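Copper-transporting ATPase PAA1, chloroplastic (Arabidopsis thaliana, PDB 5LBD) uses ATP hydrolysis to carry monovalent copper across the plastid envelope into the stroma, and is represented here by its nucleotide-binding N-domain. Local coordinates at residues Pro5-Pro13 against Thr23-Met31. The protein carries 2 engineered substitutions. Numbering follows the deposited sequence.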
# COMPACT_ATOMS: atom_id res chain seq x y z
N PRO A 5 3.14 -6.21 14.14
CA PRO A 5 3.45 -5.05 13.29
C PRO A 5 2.42 -3.94 13.45
O PRO A 5 1.21 -4.19 13.52
CB PRO A 5 3.45 -5.63 11.87
CG PRO A 5 2.72 -6.91 11.97
CD PRO A 5 2.93 -7.43 13.34
N VAL A 6 2.92 -2.71 13.51
CA VAL A 6 2.09 -1.52 13.57
C VAL A 6 2.65 -0.49 12.59
O VAL A 6 3.87 -0.29 12.52
CB VAL A 6 2.02 -0.93 14.99
CG1 VAL A 6 0.96 0.14 15.06
CG2 VAL A 6 1.74 -2.02 16.00
N VAL A 7 1.75 0.17 11.86
CA VAL A 7 2.17 1.27 11.00
C VAL A 7 2.76 2.36 11.88
O VAL A 7 2.15 2.77 12.87
CB VAL A 7 0.98 1.79 10.19
CG1 VAL A 7 1.33 3.08 9.50
CG2 VAL A 7 0.55 0.73 9.17
N THR A 8 3.96 2.83 11.53
CA THR A 8 4.53 3.94 12.28
C THR A 8 4.66 5.20 11.46
O THR A 8 4.43 6.30 11.97
CB THR A 8 5.89 3.55 12.86
OG1 THR A 8 6.79 3.18 11.82
CG2 THR A 8 5.73 2.39 13.81
N GLU A 9 5.00 5.08 10.18
CA GLU A 9 5.27 6.24 9.37
C GLU A 9 4.82 5.98 7.95
O GLU A 9 5.07 4.91 7.39
CB GLU A 9 6.75 6.59 9.38
CG GLU A 9 7.06 7.92 8.72
CD GLU A 9 8.53 8.29 8.82
OE1 GLU A 9 9.33 7.43 9.23
OE2 GLU A 9 8.90 9.45 8.50
N VAL A 10 4.17 6.98 7.36
CA VAL A 10 3.84 6.98 5.95
C VAL A 10 4.60 8.14 5.33
O VAL A 10 4.46 9.28 5.77
CB VAL A 10 2.33 7.13 5.70
CG1 VAL A 10 2.01 7.07 4.25
CG2 VAL A 10 1.56 6.03 6.44
N ILE A 11 5.44 7.84 4.32
CA ILE A 11 6.30 8.83 3.69
C ILE A 11 5.83 9.05 2.25
O ILE A 11 5.67 8.09 1.49
CB ILE A 11 7.76 8.38 3.72
CG1 ILE A 11 8.18 8.07 5.16
CG2 ILE A 11 8.67 9.47 3.14
CD1 ILE A 11 9.55 7.50 5.30
N ILE A 12 5.68 10.32 1.86
CA ILE A 12 5.06 10.72 0.60
C ILE A 12 6.07 11.53 -0.21
O ILE A 12 6.62 12.51 0.31
CB ILE A 12 3.79 11.57 0.81
CG1 ILE A 12 2.82 10.91 1.78
CG2 ILE A 12 3.14 11.85 -0.54
CD1 ILE A 12 2.30 9.62 1.30
N PRO A 13 6.27 11.24 -1.49
CA PRO A 13 7.17 12.03 -2.35
C PRO A 13 6.50 13.22 -3.02
O PRO A 13 7.26 14.08 -3.50
CB PRO A 13 7.61 11.02 -3.39
CG PRO A 13 6.42 10.15 -3.55
CD PRO A 13 5.71 10.10 -2.23
N THR A 23 -1.13 13.06 -6.88
CA THR A 23 -0.53 13.16 -5.56
C THR A 23 -1.51 12.72 -4.46
O THR A 23 -2.69 13.03 -4.51
CB THR A 23 -0.06 14.58 -5.25
OG1 THR A 23 0.64 14.59 -4.00
CG2 THR A 23 -1.24 15.55 -5.20
N TRP A 24 -1.01 11.99 -3.46
CA TRP A 24 -1.87 11.37 -2.46
C TRP A 24 -1.33 11.71 -1.08
O TRP A 24 -0.12 11.70 -0.85
CB TRP A 24 -1.89 9.85 -2.65
CG TRP A 24 -2.23 9.50 -4.03
CD1 TRP A 24 -1.35 9.26 -5.06
CD2 TRP A 24 -3.53 9.40 -4.59
NE1 TRP A 24 -2.03 9.02 -6.21
CE2 TRP A 24 -3.38 9.08 -5.95
CE3 TRP A 24 -4.82 9.51 -4.07
CZ2 TRP A 24 -4.45 8.89 -6.79
CZ3 TRP A 24 -5.89 9.32 -4.93
CH2 TRP A 24 -5.70 9.01 -6.26
N SER A 25 -2.24 11.97 -0.15
CA SER A 25 -1.83 12.28 1.21
C SER A 25 -1.49 11.00 1.96
O SER A 25 -1.75 9.88 1.50
CB SER A 25 -2.94 13.03 1.93
OG SER A 25 -3.99 12.09 2.17
N GLU A 26 -0.96 11.18 3.17
CA GLU A 26 -0.67 10.03 4.02
C GLU A 26 -1.93 9.22 4.28
O GLU A 26 -1.91 7.98 4.20
CB GLU A 26 -0.04 10.48 5.33
CG GLU A 26 1.34 11.13 5.15
CD GLU A 26 2.05 11.48 6.45
OE1 GLU A 26 1.65 10.97 7.50
OE2 GLU A 26 3.05 12.26 6.39
N VAL A 27 -3.05 9.87 4.59
CA VAL A 27 -4.24 9.08 4.90
C VAL A 27 -4.84 8.47 3.64
O VAL A 27 -5.40 7.37 3.68
CB VAL A 27 -5.29 9.91 5.65
CG1 VAL A 27 -4.72 10.43 6.95
CG2 VAL A 27 -5.82 11.04 4.80
N GLU A 28 -4.74 9.16 2.50
CA GLU A 28 -5.25 8.56 1.27
C GLU A 28 -4.45 7.32 0.89
O GLU A 28 -5.03 6.34 0.41
CB GLU A 28 -5.21 9.57 0.14
CG GLU A 28 -6.19 10.73 0.33
CD GLU A 28 -6.03 11.82 -0.70
OE1 GLU A 28 -7.05 12.43 -1.09
OE2 GLU A 28 -4.88 12.10 -1.10
N VAL A 29 -3.13 7.38 1.07
CA VAL A 29 -2.28 6.22 0.78
C VAL A 29 -2.67 5.04 1.65
O VAL A 29 -2.79 3.91 1.17
CB VAL A 29 -0.80 6.58 0.96
CG1 VAL A 29 0.06 5.33 1.12
CG2 VAL A 29 -0.37 7.42 -0.21
N LEU A 30 -2.92 5.31 2.94
CA LEU A 30 -3.35 4.24 3.84
C LEU A 30 -4.69 3.65 3.40
O LEU A 30 -4.89 2.42 3.45
CB LEU A 30 -3.46 4.74 5.27
CG LEU A 30 -2.14 4.90 5.98
CD1 LEU A 30 -2.37 5.55 7.29
CD2 LEU A 30 -1.45 3.57 6.19
N MSE A 31 -5.62 4.49 3.01
CA MSE A 31 -6.93 4.00 2.62
C MSE A 31 -6.85 3.22 1.30
O MSE A 31 -7.50 2.21 1.17
CB MSE A 31 -7.91 5.16 2.59
CG MSE A 31 -8.15 5.74 4.00
SE MSE A 31 -9.65 6.92 4.13
CE MSE A 31 -9.19 7.95 2.67
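Val10 and Glu26 mark the nearest approach of the backbones, their CA atoms 5.8 Å apart, where the first turn of helix 26-31 crosses strand 7-11 at 102° with 8.7 Å between the axes. Val10, buried, gives more surface to the interface than any other residue. With its CG1 anti to the backbone N (chi1 -177°), that methyl lies against the Glu26 backbone and Val29 CG1, while CG2 reaches Leu30 CG at 3.9 Å. A beta-branched residue suits this place, since its two methyls diverge, one to Glu26 and Val29, the other to Leu30. Ile12 works farther along the chain, past the strand: its CD1 slides alongside Val29 CG2 at 3.8 Å, CG1 rests on the Glu26 methylene CG at 3.7 Å, and CG2 abuts Trp24 O, a span that suits the longer isoleucine. An alanine here would strip away CG1, CG2 and CD1, and would probably leave Val29 CG2 and Glu26 CG without their cover from this segment. Glu26 is amphipathic in use, its CB and CG packing on Val10 and Ile12 while its carboxylate passes Val10 O, with OE2 3.4 Å away; both are acceptors, so this is proximity without a bond. The helix start is fixed by a capping box: Ser25 OG accepts from Glu28 N, and Glu28 OE2 takes Ser25 N at 2.8 Å, nearly straight at 169°. Ala126 of strand 123-130 also touches Ile12 and Val29, so the helix packs on one face of the N-domain's antiparallel sheet, at its edge strand. Between strand and helix the attraction is mainly dispersion among methyls and methylenes, while the capping bonds serve the helix end.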